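Local coordinates for Lmo2470 protein (Listeria monocytogenes EGD-e, PDB 5HL3) that interacts with host afadin and facilitates crossing of the basement membrane, as an internalin built on a calcium-binding leucine-rich repeat domain, at residues T183-F188 against T205-F210; L269-I274 against D355-I360; A84-F89 against L101-P106. One frame throughout, in Å; residues are numbered along the deposited sequence.

Contact 1: residues T183-F188 against T205-F210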
ATOM      1  N   THR A 183      -1.122  10.013  -5.564  1.00 12.33           N
ATOM      2  CA  THR A 183      -2.269  10.591  -6.279  1.00 12.48           C
ATOM      3  C   THR A 183      -2.414   9.977  -7.668  1.00 12.44           C
ATOM      4  O   THR A 183      -3.528   9.924  -8.211  1.00 12.74           O
ATOM      5  CB  THR A 183      -2.163  12.124  -6.398  1.00 12.80           C
ATOM      6  OG1 THR A 183      -0.859  12.469  -6.881  1.00 13.15           O
ATOM      7  CG2 THR A 183      -2.389  12.773  -5.047  1.00 12.92           C
ATOM      8  N   THR A 184      -1.303   9.527  -8.240  1.00 12.38           N
ATOM      9  CA  THR A 184      -1.271   8.767  -9.481  1.00 12.35           C
ATOM     10  C   THR A 184      -0.341   7.572  -9.290  1.00 12.14           C
ATOM     11  O   THR A 184       0.542   7.565  -8.408  1.00 12.07           O
ATOM     12  CB  THR A 184      -0.768   9.587 -10.693  1.00 12.64           C
ATOM     13  OG1 THR A 184       0.536  10.109 -10.450  1.00 13.10           O
ATOM     14  CG2 THR A 184      -1.731  10.764 -10.999  1.00 12.94           C
ATOM     15  N   ILE A 185      -0.517   6.568 -10.136  1.00 12.08           N
ATOM     16  CA  ILE A 185       0.375   5.401 -10.183  1.00 11.95           C
ATOM     17  C   ILE A 185       0.893   5.282 -11.627  1.00 12.11           C
ATOM     18  O   ILE A 185       0.132   5.507 -12.580  1.00 12.25           O
ATOM     19  CB  ILE A 185      -0.396   4.133  -9.712  1.00 11.77           C
ATOM     20  CG1 ILE A 185       0.538   2.949  -9.542  1.00 11.66           C
ATOM     21  CG2 ILE A 185      -1.544   3.762 -10.599  1.00 11.84           C
ATOM     22  CD1 ILE A 185       1.421   2.987  -8.319  1.00 11.62           C
ATOM     23  N   PRO A 186       2.178   4.966 -11.819  1.00 12.13           N
ATOM     24  CA  PRO A 186       2.660   4.845 -13.192  1.00 12.32           C
ATOM     25  C   PRO A 186       1.979   3.746 -14.004  1.00 12.32           C
ATOM     26  O   PRO A 186       1.560   2.729 -13.442  1.00 12.14           O
ATOM     27  CB  PRO A 186       4.140   4.471 -12.997  1.00 12.31           C
ATOM     28  CG  PRO A 186       4.499   5.099 -11.692  1.00 12.21           C
ATOM     29  CD  PRO A 186       3.286   4.894 -10.850  1.00 12.03           C
ATOM     30  N   ASP A 187       1.911   3.950 -15.323  1.00 12.56           N
ATOM     31  CA  ASP A 187       1.487   2.882 -16.233  1.00 12.63           C
ATOM     32  C   ASP A 187       2.754   2.024 -16.437  1.00 12.66           C
ATOM     33  O   ASP A 187       3.494   2.169 -17.420  1.00 12.91           O
ATOM     34  CB  ASP A 187       0.970   3.477 -17.538  1.00 12.92           C
ATOM     35  CG  ASP A 187       0.251   2.463 -18.399  1.00 13.01           C
ATOM     36  OD1 ASP A 187       0.250   1.278 -18.028  1.00 12.88           O
ATOM     37  OD2 ASP A 187      -0.308   2.881 -19.434  1.00 13.26           O
ATOM     38  N   PHE A 188       3.008   1.157 -15.456  1.00 12.44           N
ATOM     39  CA  PHE A 188       4.315   0.477 -15.380  1.00 12.45           C
ATOM     40  C   PHE A 188       4.677  -0.223 -16.680  1.00 12.71           C
ATOM     41  O   PHE A 188       3.950  -1.054 -17.164  1.00 12.76           O
ATOM     42  CB  PHE A 188       4.328  -0.523 -14.235  1.00 12.21           C
ATOM     43  CG  PHE A 188       4.363   0.103 -12.872  1.00 12.00           C
ATOM     44  CD1 PHE A 188       5.489   0.750 -12.410  1.00 12.01           C
ATOM     45  CD2 PHE A 188       3.269   0.020 -12.030  1.00 11.84           C
ATOM     46  CE1 PHE A 188       5.507   1.323 -11.159  1.00 11.86           C
ATOM     47  CE2 PHE A 188       3.293   0.579 -10.760  1.00 11.69           C
ATOM     48  CZ  PHE A 188       4.413   1.239 -10.329  1.00 11.70           C
ATOM     49  N   THR A 205      -7.136   8.846  -7.683  1.00 12.75           N
ATOM     50  CA  THR A 205      -8.439   9.155  -8.269  1.00 13.46           C
ATOM     51  C   THR A 205      -8.767   8.286  -9.483  1.00 13.43           C
ATOM     52  O   THR A 205      -9.907   8.259  -9.954  1.00 13.78           O
ATOM     53  CB  THR A 205      -8.586  10.639  -8.669  1.00 14.24           C
ATOM     54  OG1 THR A 205      -7.531  10.998  -9.545  1.00 15.37           O
ATOM     55  CG2 THR A 205      -8.533  11.509  -7.467  1.00 14.67           C
ATOM     56  N   ASN A 206      -7.770   7.561  -9.984  1.00 13.37           N
ATOM     57  CA  ASN A 206      -7.943   6.601 -11.093  1.00 13.45           C
ATOM     58  C   ASN A 206      -6.618   5.857 -11.204  1.00 13.16           C
ATOM     59  O   ASN A 206      -5.697   6.103 -10.420  1.00 13.39           O
ATOM     60  CB  ASN A 206      -8.296   7.307 -12.422  1.00 13.98           C
ATOM     61  CG  ASN A 206      -9.255   6.507 -13.289  1.00 14.37           C
ATOM     62  OD1 ASN A 206      -9.351   5.295 -13.189  1.00 13.93           O
ATOM     63  ND2 ASN A 206     -10.052   7.221 -14.063  1.00 15.57           N
ATOM     64  N   THR A 207      -6.536   4.947 -12.163  1.00 12.84           N
ATOM     65  CA  THR A 207      -5.257   4.337 -12.524  1.00 12.52           C
ATOM     66  C   THR A 207      -5.205   4.312 -14.043  1.00 12.48           C
ATOM     67  O   THR A 207      -6.243   4.434 -14.721  1.00 12.57           O
ATOM     68  CB  THR A 207      -5.046   2.884 -12.028  1.00 12.40           C
ATOM     69  OG1 THR A 207      -5.740   1.943 -12.863  1.00 12.57           O
ATOM     70  CG2 THR A 207      -5.443   2.700 -10.613  1.00 12.29           C
ATOM     71  N   PRO A 208      -4.007   4.130 -14.608  1.00 12.42           N
ATOM     72  CA  PRO A 208      -3.967   3.863 -16.036  1.00 12.63           C
ATOM     73  C   PRO A 208      -4.654   2.535 -16.381  1.00 12.62           C
ATOM     74  O   PRO A 208      -4.819   1.651 -15.502  1.00 12.43           O
ATOM     75  CB  PRO A 208      -2.461   3.754 -16.335  1.00 12.66           C
ATOM     76  CG  PRO A 208      -1.793   4.480 -15.219  1.00 12.53           C
ATOM     77  CD  PRO A 208      -2.667   4.211 -14.013  1.00 12.32           C
ATOM     78  N   ASP A 209      -4.997   2.367 -17.651  1.00 12.85           N
ATOM     79  CA  ASP A 209      -5.517   1.093 -18.141  1.00 12.91           C
ATOM     80  C   ASP A 209      -4.274   0.288 -18.439  1.00 12.92           C
ATOM     81  O   ASP A 209      -3.810   0.212 -19.574  1.00 13.16           O
ATOM     82  CB  ASP A 209      -6.350   1.308 -19.400  1.00 13.20           C
ATOM     83  CG  ASP A 209      -6.964   0.028 -19.925  1.00 13.31           C
ATOM     84  OD1 ASP A 209      -6.940  -1.014 -19.226  1.00 13.16           O
ATOM     85  OD2 ASP A 209      -7.501   0.051 -21.055  1.00 13.99           O
ATOM     86  N   PHE A 210      -3.723  -0.288 -17.385  1.00 12.70           N
ATOM     87  CA  PHE A 210      -2.363  -0.833 -17.443  1.00 12.69           C
ATOM     88  C   PHE A 210      -2.020  -1.541 -18.705  1.00 12.95           C
ATOM     89  O   PHE A 210      -2.659  -2.531 -19.083  1.00 13.05           O
ATOM     90  CB  PHE A 210      -2.058  -1.736 -16.258  1.00 12.46           C
ATOM     91  CG  PHE A 210      -2.139  -1.036 -14.935  1.00 12.22           C
ATOM     92  CD1 PHE A 210      -1.142  -0.111 -14.535  1.00 12.16           C
ATOM     93  CD2 PHE A 210      -3.174  -1.285 -14.040  1.00 12.10           C
ATOM     94  CE1 PHE A 210      -1.216   0.513 -13.319  1.00 11.99           C
ATOM     95  CE2 PHE A 210      -3.237  -0.653 -12.835  1.00 11.93           C
ATOM     96  CZ  PHE A 210      -2.255   0.232 -12.456  1.00 11.87           C
TER
HETATM   97  O   HOH W   1      -5.169   8.943 -10.002  1.00 19.12           O
HETATM   98  O   HOH W   2      -5.243  12.175  -8.651  1.00 29.69           O
HETATM   99  O   HOH W   3      -3.131   6.956 -11.578  1.00 13.88           O
HETATM  100  O   HOH W   4      -2.402   2.141 -21.046  1.00 14.55           O
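T183-F188 and T205-F210 run side by side with end-to-end directions only 2° apart, I185 level with T207 at a CA to CA distance of 6.2 Å. No direct hydrogen bond joins the two backbones. Ordered waters bridge them instead: one donates to T183 O and N206 O while accepting from T205 N, and another accepts from I185 N and donates to N206 O. Further along, P208 wedges its ring against the neighbouring segment and crosses I185 at about a right angle, P208 CD 3.6 Å from I185 CG2. I185 CG2 also lies 4.1 Å from F210 CZ. D187 slides past P208 in the opposite direction; chi1 -168° sets CG anti to the D187 N, with D187 CG 3.6 Å from P208 CB. D187 OD1 accepts a hydrogen bond from Q211 N, and a water ties D187 OD2 to D209 O. The F210 ring presents an edge to P186 O, 3.6 Å from F210 CE1, while P208 O lies over one face near the rim. Both D187 and D209 centre inverse gamma turns. The same T-x-x-P-D-F pattern recurs in both segments, and such near-parallel loops after successive strands of a parallel sheet are what a leucine-rich repeat solenoid gives.

Contact 2: residues L269-I274 against D355-I360. With CA (calcium ion), chain H.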
ATOM      1  N   LEU A 269     -24.542  11.889  -5.986  1.00 13.12           N
ATOM      2  CA  LEU A 269     -25.317  11.852  -7.226  1.00 13.15           C
ATOM      3  C   LEU A 269     -25.660  13.285  -7.680  1.00 13.59           C
ATOM      4  O   LEU A 269     -25.456  14.245  -6.932  1.00 13.74           O
ATOM      5  CB  LEU A 269     -26.564  10.970  -7.064  1.00 13.24           C
ATOM      6  CG  LEU A 269     -26.306   9.616  -6.420  1.00 12.93           C
ATOM      7  CD1 LEU A 269     -27.585   8.821  -6.317  1.00 13.17           C
ATOM      8  CD2 LEU A 269     -25.250   8.863  -7.209  1.00 12.64           C
ATOM      9  N   PRO A 270     -26.181  13.443  -8.904  1.00 13.91           N
ATOM     10  CA  PRO A 270     -26.435  14.804  -9.378  1.00 14.40           C
ATOM     11  C   PRO A 270     -27.524  15.571  -8.617  1.00 14.73           C
ATOM     12  O   PRO A 270     -28.476  14.983  -8.095  1.00 14.72           O
ATOM     13  CB  PRO A 270     -26.873  14.567 -10.849  1.00 14.75           C
ATOM     14  CG  PRO A 270     -26.216  13.276 -11.214  1.00 14.38           C
ATOM     15  CD  PRO A 270     -26.390  12.452  -9.978  1.00 13.93           C
ATOM     16  N   ASP A 271     -27.354  16.888  -8.541  1.00 15.09           N
ATOM     17  CA  ASP A 271     -28.400  17.755  -8.000  1.00 15.55           C
ATOM     18  C   ASP A 271     -29.678  17.572  -8.833  1.00 15.93           C
ATOM     19  O   ASP A 271     -29.608  17.405 -10.045  1.00 16.07           O
ATOM     20  CB  ASP A 271     -28.009  19.245  -8.088  1.00 16.03           C
ATOM     21  CG  ASP A 271     -26.769  19.613  -7.296  1.00 15.87           C
ATOM     22  OD1 ASP A 271     -26.411  18.931  -6.324  1.00 15.47           O
ATOM     23  OD2 ASP A 271     -26.126  20.611  -7.692  1.00 16.25           O
ATOM     24  N   GLN A 272     -30.822  17.657  -8.178  1.00 16.20           N
ATOM     25  CA  GLN A 272     -32.094  17.688  -8.887  1.00 16.73           C
ATOM     26  C   GLN A 272     -32.981  18.815  -8.394  1.00 17.34           C
ATOM     27  O   GLN A 272     -32.911  19.215  -7.244  1.00 17.33           O
ATOM     28  CB  GLN A 272     -32.844  16.377  -8.726  1.00 16.60           C
ATOM     29  CG  GLN A 272     -32.169  15.201  -9.375  1.00 16.15           C
ATOM     30  CD  GLN A 272     -33.107  14.005  -9.478  1.00 16.28           C
ATOM     31  OE1 GLN A 272     -34.279  14.154  -9.850  1.00 17.16           O
ATOM     32  NE2 GLN A 272     -32.606  12.823  -9.144  1.00 15.85           N
ATOM     33  N   THR A 273     -33.812  19.312  -9.304  1.00 17.97           N
ATOM     34  CA  THR A 273     -34.854  20.294  -9.011  1.00 18.90           C
ATOM     35  C   THR A 273     -36.197  19.661  -9.401  1.00 19.50           C
ATOM     36  O   THR A 273     -36.352  19.203 -10.539  1.00 19.90           O
ATOM     37  CB  THR A 273     -34.617  21.610  -9.770  1.00 19.47           C
ATOM     38  OG1 THR A 273     -33.350  22.146  -9.362  1.00 19.37           O
ATOM     39  CG2 THR A 273     -35.733  22.612  -9.487  1.00 20.30           C
ATOM     40  N   ILE A 274     -37.134  19.588  -8.456  1.00 19.90           N
ATOM     41  CA  ILE A 274     -38.439  18.996  -8.706  1.00 20.65           C
ATOM     42  C   ILE A 274     -39.518  19.922  -8.178  1.00 21.83           C
ATOM     43  O   ILE A 274     -39.244  20.886  -7.461  1.00 21.84           O
ATOM     44  CB  ILE A 274     -38.571  17.595  -8.034  1.00 20.19           C
ATOM     45  CG1 ILE A 274     -38.635  17.712  -6.501  1.00 20.13           C
ATOM     46  CG2 ILE A 274     -37.441  16.685  -8.470  1.00 19.41           C
ATOM     47  CD1 ILE A 274     -38.676  16.391  -5.757  1.00 19.83           C
ATOM     48  N   ASP A 355     -25.535  10.134  -1.605  1.00 13.54           N
ATOM     49  CA  ASP A 355     -26.181  11.376  -1.215  1.00 14.42           C
ATOM     50  C   ASP A 355     -26.410  12.281  -2.412  1.00 13.83           C
ATOM     51  O   ASP A 355     -25.601  12.277  -3.342  1.00 13.31           O
ATOM     52  CB  ASP A 355     -25.257  12.149  -0.281  1.00 15.98           C
ATOM     53  CG  ASP A 355     -24.890  11.406   0.955  1.00 17.85           C
ATOM     54  OD1 ASP A 355     -25.470  10.354   1.269  1.00 20.67           O
ATOM     55  OD2 ASP A 355     -23.992  11.924   1.629  1.00 21.97           O
ATOM     56  N   TRP A 356     -27.425  13.141  -2.344  1.00 14.03           N
ATOM     57  CA  TRP A 356     -27.595  14.193  -3.362  1.00 14.22           C
ATOM     58  C   TRP A 356     -28.486  15.270  -2.807  1.00 14.80           C
ATOM     59  O   TRP A 356     -29.209  15.059  -1.842  1.00 15.08           O
ATOM     60  CB  TRP A 356     -28.112  13.639  -4.709  1.00 14.13           C
ATOM     61  CG  TRP A 356     -29.564  13.217  -4.751  1.00 14.45           C
ATOM     62  CD1 TRP A 356     -30.589  13.903  -5.335  1.00 14.93           C
ATOM     63  CD2 TRP A 356     -30.144  11.992  -4.255  1.00 14.43           C
ATOM     64  NE1 TRP A 356     -31.764  13.209  -5.215  1.00 15.21           N
ATOM     65  CE2 TRP A 356     -31.513  12.036  -4.552  1.00 14.92           C
ATOM     66  CE3 TRP A 356     -29.645  10.888  -3.572  1.00 14.12           C
ATOM     67  CZ2 TRP A 356     -32.383  11.027  -4.197  1.00 15.15           C
ATOM     68  CZ3 TRP A 356     -30.529   9.869  -3.230  1.00 14.34           C
ATOM     69  CH2 TRP A 356     -31.883   9.966  -3.526  1.00 14.86           C
ATOM     70  N   ASN A 357     -28.412  16.426  -3.436  1.00 15.06           N
ATOM     71  CA  ASN A 357     -29.215  17.590  -3.039  1.00 15.70           C
ATOM     72  C   ASN A 357     -30.399  17.779  -3.954  1.00 16.00           C
ATOM     73  O   ASN A 357     -30.295  17.648  -5.170  1.00 15.87           O
ATOM     74  CB  ASN A 357     -28.354  18.865  -3.045  1.00 15.95           C
ATOM     75  CG  ASN A 357     -27.297  18.872  -1.967  1.00 15.89           C
ATOM     76  OD1 ASN A 357     -27.423  18.175  -0.953  1.00 16.18           O
ATOM     77  ND2 ASN A 357     -26.222  19.633  -2.184  1.00 16.08           N
ATOM     78  N   VAL A 358     -31.541  18.093  -3.352  1.00 16.52           N
ATOM     79  CA  VAL A 358     -32.778  18.301  -4.086  1.00 16.96           C
ATOM     80  C   VAL A 358     -33.360  19.667  -3.723  1.00 17.68           C
ATOM     81  O   VAL A 358     -33.457  20.015  -2.535  1.00 17.98           O
ATOM     82  CB  VAL A 358     -33.836  17.217  -3.750  1.00 17.06           C
ATOM     83  CG1 VAL A 358     -35.141  17.434  -4.496  1.00 17.63           C
ATOM     84  CG2 VAL A 358     -33.277  15.835  -4.064  1.00 16.43           C
ATOM     85  N   THR A 359     -33.718  20.433  -4.760  1.00 18.03           N
ATOM     86  CA  THR A 359     -34.451  21.674  -4.614  1.00 18.86           C
ATOM     87  C   THR A 359     -35.905  21.340  -4.968  1.00 19.52           C
ATOM     88  O   THR A 359     -36.197  20.852  -6.059  1.00 19.44           O
ATOM     89  CB  THR A 359     -33.919  22.780  -5.559  1.00 19.08           C
ATOM     90  OG1 THR A 359     -32.517  23.010  -5.314  1.00 18.80           O
ATOM     91  CG2 THR A 359     -34.724  24.102  -5.374  1.00 20.01           C
ATOM     92  N   ILE A 360     -36.817  21.591  -4.030  1.00 20.42           N
ATOM     93  CA  ILE A 360     -38.254  21.429  -4.273  1.00 21.42           C
ATOM     94  C   ILE A 360     -38.888  22.810  -4.407  1.00 22.82           C
ATOM     95  O   ILE A 360     -38.824  23.623  -3.493  1.00 23.03           O
ATOM     96  CB  ILE A 360     -38.951  20.628  -3.151  1.00 21.57           C
ATOM     97  CG1 ILE A 360     -38.229  19.290  -2.977  1.00 20.72           C
ATOM     98  CG2 ILE A 360     -40.428  20.443  -3.474  1.00 22.31           C
ATOM     99  CD1 ILE A 360     -38.896  18.287  -2.059  1.00 20.92           C
TER
HETATM  100 CA    CA H 407     -24.848   9.096   3.146  1.00 20.20          CA
HETATM  101  O   HOH W   5     -26.248  16.430  -5.399  1.00 11.48           O
HETATM  102  O   HOH W   6     -30.923  21.204  -6.511  1.00 22.62           O
HETATM  103  O   HOH W   7     -23.227  10.674   3.973  1.00 29.21           O
HETATM  104  O   HOH W   8     -22.789   8.559   1.863  1.00 20.49           O
HETATM  105  O   HOH W   9     -24.382   8.016   5.126  1.00 32.20           O
HETATM  106  O   HOH W  10     -26.053  10.643   4.582  1.00 28.74           O
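A parallel strand pair at the edge of the mixed sheet in the DUF3244 region brings L269-I274 alongside D355-I360. Q272 pairs with V358, T273 with T359 and I274 with I360; the axes of 272-274 and 355-360 approach to 4.7 Å, at 26° to each other. Three bonds zip this part: Q272 N to N357 O, T359 N to Q272 O, and I274 N to T359 O at 2.9 Å, the last nearly straight along the carbonyl. L269 N donates to D355 O farther back, and between these bonds the chain bows out at P270; a water fills in, accepting from N357 N and donating to L269 O and D271 OD1. On the face carrying Q272, I274, V358 and I360, I274 CG1 lies 3.9 Å from I360 CG1. I274 CG1 sits between its own N and carbonyl carbon (chi1 70°), and I274 CD1 meets V358 CG1 at 3.9 Å. L269 CD1 approaches W356 CE3 at 4.0 Å; Q272 turns its amide to within 19° of the indole plane, and Q272 NE2 is hydrogen-bonded to T281 O. At the start of 355-360, D355 OD1 holds a calcium ion at 2.3 Å; D339, S353 and four waters complete the site. Such an interrupted edge strand beside its parallel neighbour 350-360 is consistent with the E-set, immunoglobulin-like assignment of this region.

Contact 3: residues A84-F89 against L101-P106. With CA (calcium ion), chain B.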
ATOM      1  N   ALA A  84      17.534   7.456  15.693  1.00 15.04           N
ATOM      2  CA  ALA A  84      17.314   8.540  14.737  1.00 15.40           C
ATOM      3  C   ALA A  84      18.526   8.876  13.885  1.00 15.69           C
ATOM      4  O   ALA A  84      18.375   9.525  12.846  1.00 16.23           O
ATOM      5  CB  ALA A  84      16.833   9.786  15.471  1.00 16.03           C
ATOM      6  N   LYS A  85      19.708   8.443  14.310  1.00 15.68           N
ATOM      7  CA  LYS A  85      20.932   8.726  13.569  1.00 16.03           C
ATOM      8  C   LYS A  85      21.343   7.619  12.595  1.00 15.06           C
ATOM      9  O   LYS A  85      22.355   7.736  11.909  1.00 15.01           O
ATOM     10  CB  LYS A  85      22.075   9.089  14.523  1.00 17.20           C
ATOM     11  CG  LYS A  85      21.756  10.313  15.350  1.00 19.12           C
ATOM     12  CD  LYS A  85      22.909  10.691  16.251  1.00 21.11           C
ATOM     13  CE  LYS A  85      22.536  11.818  17.190  1.00 23.33           C
ATOM     14  NZ  LYS A  85      23.448  11.885  18.365  1.00 25.08           N
ATOM     15  N   LEU A  86      20.566   6.533  12.563  1.00 14.40           N
ATOM     16  CA  LEU A  86      20.696   5.537  11.483  1.00 14.03           C
ATOM     17  C   LEU A  86      19.580   5.819  10.487  1.00 14.22           C
ATOM     18  O   LEU A  86      18.419   5.510  10.758  1.00 14.14           O
ATOM     19  CB  LEU A  86      20.561   4.097  11.990  1.00 13.52           C
ATOM     20  CG  LEU A  86      20.807   3.040  10.888  1.00 13.22           C
ATOM     21  CD1 LEU A  86      22.271   3.024  10.429  1.00 13.21           C
ATOM     22  CD2 LEU A  86      20.367   1.657  11.346  1.00 12.85           C
ATOM     23  N   THR A  87      19.930   6.393   9.341  1.00 14.53           N
ATOM     24  CA  THR A  87      18.938   6.693   8.318  1.00 14.82           C
ATOM     25  C   THR A  87      19.189   5.938   7.010  1.00 14.74           C
ATOM     26  O   THR A  87      18.443   6.109   6.061  1.00 15.04           O
ATOM     27  CB  THR A  87      18.846   8.201   8.026  1.00 15.50           C
ATOM     28  OG1 THR A  87      20.098   8.676   7.501  1.00 15.81           O
ATOM     29  CG2 THR A  87      18.522   9.000   9.286  1.00 15.69           C
ATOM     30  N   GLU A  88      20.217   5.112   6.958  1.00 14.56           N
ATOM     31  CA  GLU A  88      20.539   4.388   5.739  1.00 15.10           C
ATOM     32  C   GLU A  88      21.413   3.191   6.031  1.00 14.27           C
ATOM     33  O   GLU A  88      22.370   3.299   6.836  1.00 14.18           O
ATOM     34  CB  GLU A  88      21.268   5.334   4.798  1.00 16.64           C
ATOM     35  CG  GLU A  88      21.742   4.758   3.500  1.00 18.08           C
ATOM     36  CD  GLU A  88      22.274   5.849   2.625  1.00 20.34           C
ATOM     37  OE1 GLU A  88      23.510   5.963   2.560  1.00 23.09           O
ATOM     38  OE2 GLU A  88      21.456   6.628   2.121  1.00 22.02           O
ATOM     39  N   PHE A  89      21.108   2.034   5.432  1.00 12.53           N
ATOM     40  CA  PHE A  89      22.052   0.918   5.477  1.00 12.55           C
ATOM     41  C   PHE A  89      23.046   1.160   4.344  1.00 12.69           C
ATOM     42  O   PHE A  89      22.639   1.355   3.216  1.00 12.63           O
ATOM     43  CB  PHE A  89      21.358  -0.447   5.347  1.00 12.33           C
ATOM     44  CG  PHE A  89      22.295  -1.577   5.580  1.00 12.39           C
ATOM     45  CD1 PHE A  89      22.711  -1.891   6.865  1.00 12.48           C
ATOM     46  CD2 PHE A  89      22.849  -2.272   4.528  1.00 12.40           C
ATOM     47  CE1 PHE A  89      23.642  -2.896   7.089  1.00 12.57           C
ATOM     48  CE2 PHE A  89      23.774  -3.270   4.750  1.00 12.50           C
ATOM     49  CZ  PHE A  89      24.169  -3.573   6.030  1.00 12.58           C
ATOM     50  N   LEU A 101      17.121  -7.386   2.783  1.00 11.68           N
ATOM     51  CA  LEU A 101      17.386  -6.226   3.648  1.00 11.68           C
ATOM     52  C   LEU A 101      16.075  -5.860   4.299  1.00 11.57           C
ATOM     53  O   LEU A 101      15.091  -5.583   3.591  1.00 11.47           O
ATOM     54  CB  LEU A 101      17.956  -5.079   2.833  1.00 11.71           C
ATOM     55  CG  LEU A 101      18.169  -3.774   3.607  1.00 11.75           C
ATOM     56  CD1 LEU A 101      19.156  -3.937   4.764  1.00 11.88           C
ATOM     57  CD2 LEU A 101      18.633  -2.727   2.615  1.00 11.82           C
ATOM     58  N   PHE A 102      16.050  -5.876   5.619  1.00 11.62           N
ATOM     59  CA  PHE A 102      14.827  -5.607   6.401  1.00 11.57           C
ATOM     60  C   PHE A 102      15.067  -4.569   7.472  1.00 11.65           C
ATOM     61  O   PHE A 102      15.956  -4.749   8.309  1.00 11.78           O
ATOM     62  CB  PHE A 102      14.351  -6.927   7.037  1.00 11.61           C
ATOM     63  CG  PHE A 102      13.111  -6.802   7.889  1.00 11.61           C
ATOM     64  CD1 PHE A 102      13.205  -6.528   9.231  1.00 11.73           C
ATOM     65  CD2 PHE A 102      11.839  -7.001   7.343  1.00 11.52           C
ATOM     66  CE1 PHE A 102      12.073  -6.420  10.022  1.00 11.77           C
ATOM     67  CE2 PHE A 102      10.710  -6.887   8.147  1.00 11.55           C
ATOM     68  CZ  PHE A 102      10.840  -6.576   9.474  1.00 11.68           C
ATOM     69  N   PHE A 103      14.265  -3.509   7.456  1.00 11.61           N
ATOM     70  CA  PHE A 103      14.195  -2.548   8.555  1.00 11.73           C
ATOM     71  C   PHE A 103      12.832  -2.782   9.184  1.00 11.71           C
ATOM     72  O   PHE A 103      11.812  -2.795   8.462  1.00 11.60           O
ATOM     73  CB  PHE A 103      14.243  -1.095   8.094  1.00 11.76           C
ATOM     74  CG  PHE A 103      15.625  -0.545   7.820  1.00 11.86           C
ATOM     75  CD1 PHE A 103      16.340   0.107   8.804  1.00 12.06           C
ATOM     76  CD2 PHE A 103      16.170  -0.619   6.546  1.00 11.81           C
ATOM     77  CE1 PHE A 103      17.599   0.636   8.557  1.00 12.19           C
ATOM     78  CE2 PHE A 103      17.427  -0.070   6.305  1.00 11.95           C
ATOM     79  CZ  PHE A 103      18.125   0.553   7.308  1.00 12.13           C
ATOM     80  N   ALA A 104      12.780  -2.909  10.508  1.00 11.86           N
ATOM     81  CA  ALA A 104      11.524  -3.048  11.204  1.00 11.90           C
ATOM     82  C   ALA A 104      10.675  -1.799  11.101  1.00 11.91           C
ATOM     83  O   ALA A 104      11.169  -0.713  10.831  1.00 11.95           O
ATOM     84  CB  ALA A 104      11.766  -3.395  12.684  1.00 12.12           C
ATOM     85  N   ASP A 105       9.383  -1.997  11.344  1.00 11.92           N
ATOM     86  CA  ASP A 105       8.394  -0.931  11.497  1.00 11.98           C
ATOM     87  C   ASP A 105       8.394  -0.616  13.008  1.00 12.25           C
ATOM     88  O   ASP A 105       7.901  -1.411  13.798  1.00 12.35           O
ATOM     89  CB  ASP A 105       7.032  -1.465  11.060  1.00 11.89           C
ATOM     90  CG  ASP A 105       5.930  -0.448  11.169  1.00 11.98           C
ATOM     91  OD1 ASP A 105       6.122   0.652  11.737  1.00 12.14           O
ATOM     92  OD2 ASP A 105       4.821  -0.835  10.681  1.00 12.79           O
ATOM     93  N   PRO A 106       9.009   0.487  13.417  1.00 12.40           N
ATOM     94  CA  PRO A 106       9.103   0.761  14.844  1.00 12.69           C
ATOM     95  C   PRO A 106       7.761   1.097  15.465  1.00 12.85           C
ATOM     96  O   PRO A 106       6.813   1.420  14.759  1.00 12.75           O
ATOM     97  CB  PRO A 106      10.047   1.984  14.921  1.00 12.83           C
ATOM     98  CG  PRO A 106      10.661   2.111  13.579  1.00 12.60           C
ATOM     99  CD  PRO A 106       9.681   1.541  12.619  1.00 12.36           C
TER
HETATM  100 CA    CA B 401       5.279   2.249  13.161  1.00 11.39          CA
HETATM  101  O   HOH W  11       3.038   2.180  12.163  1.00 15.08           O
HETATM  102  O   HOH W  12       7.136   4.118  13.518  1.00 11.80           O
HETATM  103  O   HOH W  13       5.195   3.768  11.214  1.00 10.88           O
HETATM  104  O   HOH W  14       3.983   0.527  14.402  1.00 15.40           O
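F103 pushes the end of its ring between L86 and F89. F103 CZ comes within 3.8 Å of F89 N, which lies in the ring plane at the edge, and within 3.9 Å of F89 CB, while F103 CE1 meets L86 CD2 at 4.1 Å. L101, two residues earlier on the same strand, adds a second apolar touch: L101 CD1 lies 4.0 Å from F89 CG, the leucine and the phenylalanine crossing at a slant. F89 carries CG anti to its backbone N (chi1 -172°), which brings CG to the L101 methyl while CB stays against F103. No hydrogen bond passes between the segments; the join is apolar side chains plus the backbone at F89, lying at the ring edge. Around this first shell, F82 meets the F103 ring edge-to-face, and F89 O is hydrogen-bonded to Y119 OH. Just beyond the strand the chain turns to bind a calcium ion, through D105 OD1 at 2.3 Å and P106 O at 2.4 Å; G108 O and four waters complete the site. Within the fold, V77 and I79 of strand 76-79 pack against F89, with V77 also touching L101 and I79 touching F103, so side chains of strand 101-103 and its neighbour 76-79 meet the 84-89 loop, with M63 of helix 60-63 on L86 and F89.

How the contacts relate
The three contacts follow one another along the chain, contact 3 first, then contact 1, then contact 2, and none touches another. Contacts 3 and 1 both belong to the solenoid with its parallel sheet, their centres 29 Å apart, but contact 3 is apolar and buried, while contact 1 combines direct packing with bridging waters. Contact 2 lies in the mixed sheet that follows, its centre 32 Å from that of contact 1 and 52 Å from that of contact 3, which lies on the opposite side of the chain's centre. Calcium marks all three regions: D105 and P106 of 101-106 and D355 of 355-360 bind ions, while in contact 1 the F188 side chain is about 9 Å from a bound ion.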